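Beta-N-acetylhexosaminidase (PDB 5BZA) probably hydrolyses terminal non-reducing N-acetyl-D-hexosamine residues from N-acetyl-beta-D-hexosaminides, as a member of glycosyl hydrolase family 3. Local coordinates at residues T222-R233 and A261-N271. Numbering follows the deposited sequence.
Sequences TLSKKLITEVLR and AVRFFIEAGGN
Arg233 and Thr229 grip the C-terminal end of helix 261-268, which Gly269, at positive phi, ends in a Schellman motif at the junction with helix 225-233, its neighbour among the outer helices of the TIM-barrel domain. It is a worked example of how carbonyls at and just beyond a helix C-terminus can be served by the next helix. The axes of helices 225-233 and 261-268, taken over these segments, run almost parallel, 11° apart and 9.1 Å at closest approach. Arg233 repays following outward. From CB the chain bends at chi2 (-56°), and CG comes toward Gly269, whose lack of a side chain leaves the approach clear. NE then makes a weak bond to Gly269 O, while NH2 meets the same oxygen at 2.8 Å, almost head-on to its C=O. NH2 also gives a hydrogen bond to Asn271 OD1, leaving the amide and guanidinium planes 57° apart; NH1 turns to Phe238 O and Gly240 O, which further fixes the group's rotation. Asn271 OD1 also accepts from Val242 N, tying the site to strand 241-243. Further back, Ile228 lays CD1 on Ala268 CB at 3.8 Å; ahead of the helix, Leu223 puts CB against Phe264 CB and CD2 near Ala261 O. Thr229 OG1 donates to Ala268 O at 2.8 Å, coming from above the carbonyl plane.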
ATOM      1  N   THR B 222      18.399 -25.805  13.035  1.00  9.94           N
ATOM      2  CA  THR B 222      18.207 -26.021  11.596  1.00 12.15           C
ATOM      3  C   THR B 222      18.792 -27.338  11.121  1.00 12.39           C
ATOM      4  O   THR B 222      18.247 -28.013  10.260  1.00 13.36           O
ATOM      5  CB  THR B 222      18.802 -24.846  10.793  1.00 14.17           C
ATOM      6  OG1 THR B 222      18.177 -23.625  11.229  1.00 10.80           O
ATOM      7  CG2 THR B 222      18.596 -25.029   9.266  1.00  9.94           C
ATOM      8  N   LEU B 223      19.909 -27.707  11.708  1.00 13.24           N
ATOM      9  CA  LEU B 223      20.639 -28.918  11.324  1.00 17.23           C
ATOM     10  C   LEU B 223      20.538 -30.052  12.342  1.00 16.17           C
ATOM     11  O   LEU B 223      21.314 -30.994  12.284  1.00 14.28           O
ATOM     12  CB  LEU B 223      22.121 -28.587  11.106  1.00 17.61           C
ATOM     13  CG  LEU B 223      22.309 -27.411  10.148  1.00 17.21           C
ATOM     14  CD1 LEU B 223      23.793 -27.144   9.957  1.00 17.48           C
ATOM     15  CD2 LEU B 223      21.595 -27.678   8.839  1.00 19.63           C
ATOM     16  N   SER B 224      19.594 -29.941  13.277  1.00 14.91           N
ATOM     17  CA  SER B 224      19.515 -30.876  14.391  1.00 14.34           C
ATOM     18  C   SER B 224      18.391 -31.895  14.239  1.00 14.21           C
ATOM     19  O   SER B 224      17.210 -31.554  14.382  1.00 12.86           O
ATOM     20  CB  SER B 224      19.337 -30.112  15.703  1.00 12.60           C
ATOM     21  OG  SER B 224      18.914 -30.991  16.739  1.00 13.74           O
ATOM     22  N   LYS B 225      18.770 -33.145  13.983  1.00 14.30           N
ATOM     23  CA  LYS B 225      17.813 -34.245  13.869  1.00 16.35           C
ATOM     24  C   LYS B 225      17.053 -34.457  15.178  1.00 16.96           C
ATOM     25  O   LYS B 225      15.886 -34.859  15.197  1.00 15.93           O
ATOM     26  CB  LYS B 225      18.525 -35.546  13.489  1.00 17.66           C
ATOM     27  CG  LYS B 225      17.568 -36.724  13.326  1.00 18.68           C
ATOM     28  CD  LYS B 225      18.289 -37.990  12.869  1.00 26.40           C
ATOM     29  CE  LYS B 225      19.066 -37.804  11.558  1.00 24.88           C
ATOM     30  NZ  LYS B 225      19.531 -39.133  11.014  1.00 26.14           N
ATOM     31  N   LYS B 226      17.693 -34.142  16.286  1.00 18.06           N
ATOM     32  CA  LYS B 226      16.984 -34.323  17.523  1.00 21.83           C
ATOM     33  C   LYS B 226      15.860 -33.303  17.605  1.00 18.28           C
ATOM     34  O   LYS B 226      14.704 -33.670  17.799  1.00 17.89           O
ATOM     35  CB  LYS B 226      17.937 -34.208  18.702  1.00 17.46           C
ATOM     36  CG  LYS B 226      17.277 -34.389  20.064  1.00 18.78           C
ATOM     37  CD  LYS B 226      18.343 -34.427  21.164  1.00 23.76           C
ATOM     38  CE  LYS B 226      17.739 -34.733  22.536  1.00 25.00           C
ATOM     39  NZ  LYS B 226      16.800 -35.917  22.479  1.00 40.57           N
ATOM     40  N   LEU B 227      16.177 -32.045  17.347  1.00 15.13           N
ATOM     41  CA  LEU B 227      15.192 -30.977  17.481  1.00 16.75           C
ATOM     42  C   LEU B 227      14.101 -31.068  16.399  1.00 13.23           C
ATOM     43  O   LEU B 227      12.930 -30.858  16.697  1.00 11.80           O
ATOM     44  CB  LEU B 227      15.902 -29.604  17.428  1.00 13.92           C
ATOM     45  CG  LEU B 227      16.603 -29.210  18.744  1.00 10.28           C
ATOM     46  CD1 LEU B 227      17.537 -28.014  18.591  1.00 12.93           C
ATOM     47  CD2 LEU B 227      15.621 -28.982  19.860  1.00 13.65           C
ATOM     48  N   ILE B 228      14.451 -31.389  15.158  1.00 15.60           N
ATOM     49  CA  ILE B 228      13.407 -31.385  14.128  1.00 18.29           C
ATOM     50  C   ILE B 228      12.647 -32.726  14.078  1.00 15.98           C
ATOM     51  O   ILE B 228      11.427 -32.736  13.967  1.00 16.23           O
ATOM     52  CB  ILE B 228      13.980 -31.026  12.734  1.00 12.79           C
ATOM     53  CG1 ILE B 228      14.653 -29.670  12.768  1.00 12.50           C
ATOM     54  CG2 ILE B 228      12.882 -31.050  11.650  1.00 15.95           C
ATOM     55  CD1 ILE B 228      15.462 -29.421  11.520  1.00 12.85           C
ATOM     56  N   THR B 229      13.336 -33.869  14.190  1.00 21.17           N
ATOM     57  CA  THR B 229      12.587 -35.141  14.147  1.00 19.41           C
ATOM     58  C   THR B 229      12.023 -35.527  15.520  1.00 17.98           C
ATOM     59  O   THR B 229      10.812 -35.733  15.665  1.00 19.69           O
ATOM     60  CB  THR B 229      13.430 -36.342  13.641  1.00 20.26           C
ATOM     61  OG1 THR B 229      13.986 -36.059  12.353  1.00 19.67           O
ATOM     62  CG2 THR B 229      12.526 -37.587  13.527  1.00 19.88           C
ATOM     63  N   GLU B 230      12.873 -35.576  16.540  1.00 19.84           N
ATOM     64  CA  GLU B 230      12.419 -36.082  17.834  1.00 20.64           C
ATOM     65  C   GLU B 230      11.442 -35.092  18.460  1.00 19.13           C
ATOM     66  O   GLU B 230      10.388 -35.484  19.003  1.00 16.34           O
ATOM     67  CB  GLU B 230      13.594 -36.344  18.782  1.00 20.65           C
ATOM     68  CG  GLU B 230      14.558 -37.404  18.298  1.00 26.22           C
ATOM     69  CD  GLU B 230      15.525 -37.852  19.378  1.00 39.66           C
ATOM     70  OE1 GLU B 230      15.266 -37.565  20.573  1.00 50.60           O
ATOM     71  OE2 GLU B 230      16.577 -38.438  19.024  1.00 49.70           O
ATOM     72  N   VAL B 231      11.781 -33.807  18.426  1.00 16.09           N
ATOM     73  CA  VAL B 231      10.869 -32.861  19.041  1.00 15.33           C
ATOM     74  C   VAL B 231       9.755 -32.424  18.104  1.00 15.46           C
ATOM     75  O   VAL B 231       8.577 -32.609  18.430  1.00 14.87           O
ATOM     76  CB  VAL B 231      11.612 -31.639  19.584  1.00 14.67           C
ATOM     77  CG1 VAL B 231      10.635 -30.682  20.271  1.00 13.19           C
ATOM     78  CG2 VAL B 231      12.603 -32.120  20.567  1.00 15.87           C
ATOM     79  N   LEU B 232      10.089 -31.891  16.929  1.00 13.69           N
ATOM     80  CA  LEU B 232       9.055 -31.285  16.098  1.00 15.03           C
ATOM     81  C   LEU B 232       8.157 -32.298  15.376  1.00 17.28           C
ATOM     82  O   LEU B 232       6.917 -32.164  15.397  1.00 15.94           O
ATOM     83  CB  LEU B 232       9.693 -30.334  15.086  1.00 15.28           C
ATOM     84  CG  LEU B 232       8.660 -29.671  14.164  1.00 12.97           C
ATOM     85  CD1 LEU B 232       7.667 -28.834  14.972  1.00 12.71           C
ATOM     86  CD2 LEU B 232       9.329 -28.877  13.107  1.00 12.09           C
ATOM     87  N   ARG B 233       8.771 -33.261  14.676  1.00 17.02           N
ATOM     88  CA  ARG B 233       8.004 -34.290  13.955  1.00 17.05           C
ATOM     89  C   ARG B 233       7.282 -35.274  14.894  1.00 21.33           C
ATOM     90  O   ARG B 233       6.121 -35.621  14.668  1.00 19.88           O
ATOM     91  CB  ARG B 233       8.897 -35.086  13.004  1.00 17.23           C
ATOM     92  CG  ARG B 233       9.569 -34.279  11.916  1.00 21.33           C
ATOM     93  CD  ARG B 233       8.571 -33.507  11.085  1.00 13.54           C
ATOM     94  NE  ARG B 233       9.179 -33.054   9.828  1.00 15.37           N
ATOM     95  CZ  ARG B 233       8.514 -32.463   8.831  1.00 14.87           C
ATOM     96  NH1 ARG B 233       7.210 -32.219   8.966  1.00 13.43           N
ATOM     97  NH2 ARG B 233       9.154 -32.081   7.724  1.00 15.54           N
ATOM     98  N   ALA B 261      25.325 -28.302   5.489  1.00 21.91           N
ATOM     99  CA  ALA B 261      24.028 -27.648   5.727  1.00 18.74           C
ATOM    100  C   ALA B 261      22.885 -28.388   5.039  1.00 19.24           C
ATOM    101  O   ALA B 261      21.852 -28.697   5.655  1.00 17.02           O
ATOM    102  CB  ALA B 261      24.074 -26.208   5.264  1.00 13.63           C
ATOM    103  N   VAL B 262      23.078 -28.694   3.762  1.00 15.39           N
ATOM    104  CA  VAL B 262      22.065 -29.420   3.006  1.00 18.06           C
ATOM    105  C   VAL B 262      21.786 -30.810   3.583  1.00 20.36           C
ATOM    106  O   VAL B 262      20.596 -31.168   3.815  1.00 18.44           O
ATOM    107  CB  VAL B 262      22.455 -29.502   1.531  1.00 18.65           C
ATOM    108  CG1 VAL B 262      21.506 -30.406   0.765  1.00 15.17           C
ATOM    109  CG2 VAL B 262      22.427 -28.084   0.941  1.00 18.29           C
ATOM    110  N   ARG B 263      22.868 -31.582   3.804  1.00 22.24           N
ATOM    111  CA  ARG B 263      22.766 -32.953   4.326  1.00 23.00           C
ATOM    112  C   ARG B 263      22.075 -32.957   5.673  1.00 20.86           C
ATOM    113  O   ARG B 263      21.107 -33.676   5.885  1.00 20.63           O
ATOM    114  CB  ARG B 263      24.141 -33.624   4.517  1.00 32.00           C
ATOM    115  CG  ARG B 263      24.022 -35.152   4.791  1.00 28.37           C
ATOM    116  CD  ARG B 263      25.319 -35.835   5.307  1.00 35.25           C
ATOM    117  NE  ARG B 263      26.529 -35.159   4.848  1.00 42.06           N
ATOM    118  CZ  ARG B 263      27.278 -34.363   5.615  1.00 41.87           C
ATOM    119  NH1 ARG B 263      26.977 -34.165   6.913  1.00 30.48           N
ATOM    120  NH2 ARG B 263      28.349 -33.776   5.083  1.00 39.53           N
ATOM    121  N   PHE B 264      22.605 -32.165   6.595  1.00 17.69           N
ATOM    122  CA  PHE B 264      22.075 -32.172   7.949  1.00 21.18           C
ATOM    123  C   PHE B 264      20.595 -31.746   7.917  1.00 19.45           C
ATOM    124  O   PHE B 264      19.749 -32.422   8.500  1.00 15.85           O
ATOM    125  CB  PHE B 264      22.875 -31.253   8.872  1.00 14.87           C
ATOM    126  CG  PHE B 264      24.170 -31.855   9.391  1.00 21.80           C
ATOM    127  CD1 PHE B 264      24.231 -33.188   9.755  1.00 20.10           C
ATOM    128  CD2 PHE B 264      25.328 -31.066   9.508  1.00 19.34           C
ATOM    129  CE1 PHE B 264      25.421 -33.736  10.251  1.00 20.22           C
ATOM    130  CE2 PHE B 264      26.518 -31.595   9.978  1.00 20.05           C
ATOM    131  CZ  PHE B 264      26.570 -32.943  10.370  1.00 18.61           C
ATOM    132  N   PHE B 265      20.286 -30.641   7.234  1.00 15.53           N
ATOM    133  CA  PHE B 265      18.912 -30.153   7.254  1.00 15.28           C
ATOM    134  C   PHE B 265      17.934 -31.200   6.717  1.00 15.06           C
ATOM    135  O   PHE B 265      16.906 -31.478   7.340  1.00 13.62           O
ATOM    136  CB  PHE B 265      18.800 -28.857   6.456  1.00 13.93           C
ATOM    137  CG  PHE B 265      17.390 -28.365   6.288  1.00 13.46           C
ATOM    138  CD1 PHE B 265      16.738 -27.696   7.315  1.00  9.30           C
ATOM    139  CD2 PHE B 265      16.705 -28.589   5.096  1.00 13.78           C
ATOM    140  CE1 PHE B 265      15.426 -27.238   7.136  1.00 12.17           C
ATOM    141  CE2 PHE B 265      15.395 -28.124   4.918  1.00 11.80           C
ATOM    142  CZ  PHE B 265      14.761 -27.449   5.934  1.00 11.26           C
ATOM    143  N   ILE B 266      18.239 -31.798   5.577  1.00 15.60           N
ATOM    144  CA  ILE B 266      17.260 -32.721   5.003  1.00 17.31           C
ATOM    145  C   ILE B 266      17.187 -34.031   5.795  1.00 17.44           C
ATOM    146  O   ILE B 266      16.096 -34.554   6.085  1.00 20.02           O
ATOM    147  CB  ILE B 266      17.569 -32.984   3.524  1.00 17.02           C
ATOM    148  CG1 ILE B 266      17.341 -31.691   2.725  1.00 19.24           C
ATOM    149  CG2 ILE B 266      16.629 -34.050   2.962  1.00 15.89           C
ATOM    150  CD1 ILE B 266      15.895 -31.184   2.768  1.00 15.89           C
ATOM    151  N   GLU B 267      18.351 -34.535   6.183  1.00 18.36           N
ATOM    152  CA  GLU B 267      18.405 -35.732   7.011  1.00 20.56           C
ATOM    153  C   GLU B 267      17.727 -35.480   8.366  1.00 22.74           C
ATOM    154  O   GLU B 267      17.290 -36.437   9.023  1.00 25.22           O
ATOM    155  CB  GLU B 267      19.846 -36.203   7.165  1.00 21.88           C
ATOM    156  CG  GLU B 267      20.330 -36.941   5.920  1.00 22.57           C
ATOM    157  CD  GLU B 267      19.534 -38.229   5.668  1.00 28.27           C
ATOM    158  OE1 GLU B 267      19.406 -39.045   6.609  1.00 32.29           O
ATOM    159  OE2 GLU B 267      19.019 -38.426   4.547  1.00 28.78           O
ATOM    160  N   ALA B 268      17.712 -34.211   8.803  1.00 17.79           N
ATOM    161  CA  ALA B 268      17.090 -33.794  10.065  1.00 16.02           C
ATOM    162  C   ALA B 268      15.574 -33.789  10.012  1.00 15.56           C
ATOM    163  O   ALA B 268      14.904 -33.749  11.046  1.00 17.59           O
ATOM    164  CB  ALA B 268      17.598 -32.443  10.504  1.00 16.04           C
ATOM    165  N   GLY B 269      15.017 -33.818   8.813  1.00 16.56           N
ATOM    166  CA  GLY B 269      13.573 -33.818   8.697  1.00 13.22           C
ATOM    167  C   GLY B 269      13.083 -32.522   8.107  1.00 11.51           C
ATOM    168  O   GLY B 269      11.900 -32.304   8.026  1.00 13.02           O
ATOM    169  N   GLY B 270      14.001 -31.672   7.673  1.00 13.33           N
ATOM    170  CA  GLY B 270      13.608 -30.465   6.971  1.00 16.60           C
ATOM    171  C   GLY B 270      13.049 -30.682   5.560  1.00 15.45           C
ATOM    172  O   GLY B 270      13.389 -31.657   4.887  1.00 20.32           O
ATOM    173  N   ASN B 271      12.194 -29.769   5.096  1.00 12.74           N
ATOM    174  CA  ASN B 271      11.619 -29.881   3.768  1.00 13.84           C
ATOM    175  C   ASN B 271      12.149 -28.850   2.770  1.00 13.47           C
ATOM    176  O   ASN B 271      12.513 -29.194   1.654  1.00 14.88           O
ATOM    177  CB  ASN B 271      10.109 -29.738   3.821  1.00 14.49           C
ATOM    178  CG  ASN B 271       9.457 -30.735   4.725  1.00 16.42           C
ATOM    179  OD1 ASN B 271       8.591 -30.358   5.532  1.00 17.66           O
ATOM    180  ND2 ASN B 271       9.813 -32.019   4.573  1.00 16.45           N
TER
HETATM  181  O   HOH W   1      21.214 -38.923   8.663  1.00 31.36           O